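Sulfoquinovosidase (Escherichia coli, PDB 5AEG) hydrolyses sulfoquinovosyl diacylglycerides and simple sulfoquinovosides such as sulfoquinovosyl glycerol, releasing sulfoquinovose for sulfoglycolysis. Local coordinates at residues 294-307 with 333-345. Sequence-based numbering, arbitrary orientation.
Sequences RMTSFGKRVMWNWK and YINPYVASDKDLC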
# COMPACT_ATOMS: atom_id res chain seq x y z
N ARG A 294 -9.10 25.51 5.26
CA ARG A 294 -10.48 25.70 4.78
C ARG A 294 -11.43 25.26 5.88
O ARG A 294 -11.42 24.09 6.34
CB ARG A 294 -10.68 24.92 3.48
CG ARG A 294 -12.14 24.96 3.01
CD ARG A 294 -12.30 25.90 1.89
NE ARG A 294 -11.63 25.45 0.68
CZ ARG A 294 -11.64 26.15 -0.43
NH1 ARG A 294 -12.26 27.35 -0.48
NH2 ARG A 294 -11.01 25.69 -1.49
N MET A 295 -12.26 26.20 6.33
CA MET A 295 -13.37 25.88 7.22
C MET A 295 -14.53 25.13 6.52
O MET A 295 -14.97 25.54 5.43
CB MET A 295 -13.88 27.18 7.81
CG MET A 295 -14.37 27.03 9.18
SD MET A 295 -12.95 26.51 10.22
CE MET A 295 -14.10 25.73 11.34
N THR A 296 -15.00 24.02 7.12
CA THR A 296 -16.22 23.30 6.71
C THR A 296 -17.16 23.16 7.95
O THR A 296 -16.77 23.44 9.08
CB THR A 296 -15.91 21.90 6.20
OG1 THR A 296 -15.45 21.11 7.31
CG2 THR A 296 -14.87 21.94 5.04
N SER A 297 -18.38 22.72 7.72
CA SER A 297 -19.33 22.40 8.81
C SER A 297 -18.82 21.32 9.79
O SER A 297 -19.39 21.19 10.87
CB SER A 297 -20.69 21.94 8.24
OG SER A 297 -20.47 20.90 7.31
N PHE A 298 -17.76 20.57 9.43
CA PHE A 298 -17.15 19.50 10.29
C PHE A 298 -15.76 19.88 10.88
O PHE A 298 -15.07 19.01 11.40
CB PHE A 298 -17.05 18.21 9.48
CG PHE A 298 -18.16 18.05 8.47
CD1 PHE A 298 -19.44 17.67 8.88
CD2 PHE A 298 -17.96 18.37 7.12
CE1 PHE A 298 -20.48 17.55 7.95
CE2 PHE A 298 -18.99 18.26 6.19
CZ PHE A 298 -20.25 17.84 6.60
N GLY A 299 -15.41 21.17 10.86
CA GLY A 299 -14.10 21.71 11.26
C GLY A 299 -13.16 21.94 10.06
O GLY A 299 -13.57 21.94 8.90
N LYS A 300 -11.87 22.03 10.36
CA LYS A 300 -10.84 22.54 9.50
C LYS A 300 -10.28 21.45 8.58
O LYS A 300 -9.98 20.34 9.01
CB LYS A 300 -9.73 23.14 10.37
CG LYS A 300 -10.33 24.17 11.34
CD LYS A 300 -9.40 25.21 11.93
CE LYS A 300 -8.25 24.60 12.71
NZ LYS A 300 -8.65 23.97 13.98
N ARG A 301 -10.10 21.83 7.33
CA ARG A 301 -9.62 20.98 6.29
C ARG A 301 -8.44 21.74 5.69
O ARG A 301 -8.31 22.93 5.89
CB ARG A 301 -10.77 20.77 5.28
CG ARG A 301 -11.21 19.36 4.94
CD ARG A 301 -11.89 18.63 6.08
NE ARG A 301 -10.91 18.13 7.06
CZ ARG A 301 -11.16 17.78 8.34
NH1 ARG A 301 -12.42 17.82 8.86
NH2 ARG A 301 -10.12 17.38 9.10
N VAL A 302 -7.57 21.05 4.98
CA VAL A 302 -6.46 21.61 4.26
C VAL A 302 -7.08 22.30 3.02
O VAL A 302 -8.03 21.78 2.44
CB VAL A 302 -5.49 20.51 3.82
CG1 VAL A 302 -4.42 21.04 2.91
CG2 VAL A 302 -4.86 19.85 5.03
N MET A 303 -6.50 23.43 2.63
CA MET A 303 -6.86 24.16 1.43
C MET A 303 -6.17 23.51 0.25
O MET A 303 -4.90 23.44 0.16
CB MET A 303 -6.44 25.66 1.63
CG MET A 303 -6.60 26.59 0.43
SD MET A 303 -8.34 27.01 0.19
CE MET A 303 -8.76 27.88 1.69
N TRP A 304 -6.94 23.01 -0.72
CA TRP A 304 -6.34 22.26 -1.81
C TRP A 304 -5.78 23.12 -2.98
O TRP A 304 -6.22 23.03 -4.15
CB TRP A 304 -7.31 21.19 -2.32
CG TRP A 304 -7.59 20.07 -1.36
CD1 TRP A 304 -7.21 19.97 -0.08
CD2 TRP A 304 -8.33 18.89 -1.64
NE1 TRP A 304 -7.72 18.82 0.49
CE2 TRP A 304 -8.40 18.14 -0.47
CE3 TRP A 304 -8.98 18.42 -2.77
CZ2 TRP A 304 -9.05 16.92 -0.40
CZ3 TRP A 304 -9.65 17.18 -2.67
CH2 TRP A 304 -9.63 16.47 -1.53
N ASN A 305 -4.85 23.99 -2.66
CA ASN A 305 -4.11 24.74 -3.65
C ASN A 305 -2.64 24.72 -3.22
O ASN A 305 -2.30 25.30 -2.22
CB ASN A 305 -4.66 26.17 -3.74
CG ASN A 305 -4.16 26.89 -5.00
OD1 ASN A 305 -4.58 26.57 -6.10
ND2 ASN A 305 -3.17 27.72 -4.85
N TRP A 306 -1.80 24.11 -4.06
CA TRP A 306 -0.47 23.59 -3.70
C TRP A 306 0.62 24.66 -3.88
O TRP A 306 1.56 24.59 -4.68
CB TRP A 306 -0.18 22.24 -4.41
CG TRP A 306 -1.38 21.41 -4.48
CD1 TRP A 306 -1.98 20.92 -5.61
CD2 TRP A 306 -2.13 20.90 -3.40
NE1 TRP A 306 -3.08 20.20 -5.30
CE2 TRP A 306 -3.23 20.21 -3.96
CE3 TRP A 306 -2.05 21.06 -2.01
CZ2 TRP A 306 -4.15 19.58 -3.20
CZ3 TRP A 306 -2.99 20.43 -1.25
CH2 TRP A 306 -4.02 19.71 -1.83
N LYS A 307 0.50 25.63 -2.97
CA LYS A 307 1.43 26.71 -2.87
C LYS A 307 1.46 27.18 -1.43
O LYS A 307 0.41 27.19 -0.75
CB LYS A 307 0.92 27.80 -3.80
CG LYS A 307 1.81 28.98 -4.08
CD LYS A 307 1.41 29.59 -5.46
CE LYS A 307 -0.12 29.72 -5.79
NZ LYS A 307 -0.57 29.21 -7.14
N TYR A 333 2.23 18.60 1.81
CA TYR A 333 1.13 17.77 1.38
C TYR A 333 0.72 18.22 -0.02
O TYR A 333 0.63 19.45 -0.30
CB TYR A 333 -0.07 17.94 2.34
CG TYR A 333 -1.32 17.23 1.95
CD1 TYR A 333 -2.19 17.76 0.96
CD2 TYR A 333 -1.72 16.07 2.57
CE1 TYR A 333 -3.33 17.07 0.58
CE2 TYR A 333 -2.88 15.39 2.20
CZ TYR A 333 -3.67 15.89 1.19
OH TYR A 333 -4.80 15.27 0.83
N ILE A 334 0.36 17.23 -0.84
CA ILE A 334 -0.20 17.45 -2.17
C ILE A 334 -1.09 16.26 -2.55
O ILE A 334 -0.88 15.12 -2.06
CB ILE A 334 0.91 17.74 -3.22
CG1 ILE A 334 0.23 18.12 -4.56
CG2 ILE A 334 1.87 16.60 -3.48
CD1 ILE A 334 1.20 18.77 -5.51
N ASN A 335 -2.11 16.52 -3.37
CA ASN A 335 -2.95 15.51 -3.95
C ASN A 335 -3.26 15.87 -5.42
O ASN A 335 -2.86 16.98 -5.83
CB ASN A 335 -4.12 15.20 -3.07
CG ASN A 335 -5.23 16.19 -3.11
OD1 ASN A 335 -5.60 16.71 -4.13
ND2 ASN A 335 -5.87 16.35 -2.00
N PRO A 336 -3.90 14.97 -6.17
CA PRO A 336 -3.97 15.22 -7.61
C PRO A 336 -5.28 15.91 -8.00
O PRO A 336 -5.70 15.80 -9.16
CB PRO A 336 -3.81 13.83 -8.17
CG PRO A 336 -4.64 13.00 -7.20
CD PRO A 336 -4.45 13.63 -5.84
N TYR A 337 -5.89 16.65 -7.05
CA TYR A 337 -7.04 17.52 -7.29
C TYR A 337 -6.61 18.98 -7.00
O TYR A 337 -5.55 19.23 -6.39
CB TYR A 337 -8.20 17.21 -6.39
CG TYR A 337 -8.65 15.74 -6.35
CD1 TYR A 337 -9.53 15.22 -7.31
CD2 TYR A 337 -8.29 14.92 -5.28
CE1 TYR A 337 -10.00 13.89 -7.21
CE2 TYR A 337 -8.68 13.61 -5.21
CZ TYR A 337 -9.58 13.07 -6.14
OH TYR A 337 -10.01 11.72 -6.02
N VAL A 338 -7.44 19.91 -7.45
CA VAL A 338 -7.16 21.34 -7.27
C VAL A 338 -8.47 22.04 -6.95
O VAL A 338 -9.44 21.94 -7.70
CB VAL A 338 -6.45 21.97 -8.46
CG1 VAL A 338 -4.97 21.66 -8.49
CG2 VAL A 338 -7.08 21.59 -9.80
N ALA A 339 -8.47 22.81 -5.88
CA ALA A 339 -9.66 23.50 -5.42
C ALA A 339 -10.19 24.47 -6.54
O ALA A 339 -9.47 25.35 -7.00
CB ALA A 339 -9.34 24.31 -4.19
N SER A 340 -11.46 24.37 -6.85
CA SER A 340 -12.03 25.05 -8.04
C SER A 340 -12.03 26.58 -7.92
O SER A 340 -12.01 27.26 -8.95
CB SER A 340 -13.44 24.55 -8.31
OG SER A 340 -14.22 24.90 -7.22
N ASP A 341 -12.02 27.10 -6.70
CA ASP A 341 -12.00 28.55 -6.48
C ASP A 341 -10.61 29.15 -6.36
O ASP A 341 -10.51 30.28 -5.97
CB ASP A 341 -12.83 28.89 -5.25
CG ASP A 341 -12.27 28.26 -3.95
OD1 ASP A 341 -11.54 27.22 -3.93
OD2 ASP A 341 -12.64 28.77 -2.89
N LYS A 342 -9.52 28.42 -6.64
CA LYS A 342 -8.14 28.90 -6.45
C LYS A 342 -7.39 28.84 -7.72
O LYS A 342 -7.89 28.30 -8.72
CB LYS A 342 -7.44 28.09 -5.30
CG LYS A 342 -8.17 28.28 -3.98
CD LYS A 342 -7.77 29.65 -3.41
CE LYS A 342 -8.60 30.04 -2.21
NZ LYS A 342 -8.28 31.42 -1.89
N ASP A 343 -6.17 29.35 -7.66
CA ASP A 343 -5.31 29.68 -8.80
C ASP A 343 -4.99 28.52 -9.67
O ASP A 343 -5.05 28.63 -10.91
CB ASP A 343 -3.91 30.09 -8.28
CG ASP A 343 -3.88 31.45 -7.70
OD1 ASP A 343 -4.90 32.18 -7.83
OD2 ASP A 343 -2.80 31.76 -7.11
N LEU A 344 -4.53 27.42 -9.05
CA LEU A 344 -4.09 26.29 -9.90
C LEU A 344 -5.19 25.74 -10.75
O LEU A 344 -4.90 25.37 -11.88
CB LEU A 344 -3.46 25.10 -9.11
CG LEU A 344 -2.21 25.46 -8.35
CD1 LEU A 344 -1.70 24.24 -7.57
CD2 LEU A 344 -1.09 25.92 -9.28
N CYS A 345 -6.40 25.63 -10.23
CA CYS A 345 -7.51 25.04 -10.99
C CYS A 345 -7.89 25.98 -12.14
O CYS A 345 -8.30 25.51 -13.21
CB CYS A 345 -8.74 24.84 -10.10
SG CYS A 345 -10.05 23.80 -10.85
O HOH W 1 -6.91 16.82 2.33
O HOH W 2 -6.64 25.33 -7.30
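W306 lays one indole face against 333-345, and at its edge NE1 gives a hydrogen bond to Y337 O at 2.9 Å. I334 CG1 sits over that face, a CH-pi contact 3.7 Å from the centroid of the five-membered ring, and W306 CZ3 abuts the edge of the Y333 ring, the planes inclined at 46°. W304, which binds the sulfolipid substrate, takes N335 ND2 over the centre of one ring face, the amide plane standing 84° to the indole. That amide is fixed from both ends: N335 ND2 donates to Y333 OH at 3.2 Å, while N335 OD1 accepts from Y337 N in an Asx turn. A water joins W304 NE1 to Y333 OH; the Y333 hydroxyl is also hydrogen-bonded to D405, the catalytic nucleophile. Farther along, A339 N donates to W304 O at 2.8 Å. N305 carries its amide away from its own backbone N (chi1 -165°), which lets OD1 accept from L344 N at 3.1 Å in the first turn of helix 343-351. R294 and D341 form a two-pronged salt bridge, NH1 to OD2 at 2.8 Å and NH2 to OD1 at 2.9 Å, both oxygens using syn lone pairs near the guanidinium plane. The contact joins hairpin 293-302 and its following loop to the end of TIM-barrel strand 329-334, where helices 380-395 and 422-444 pack on I334 and strand 370-374 pairs with 337-339.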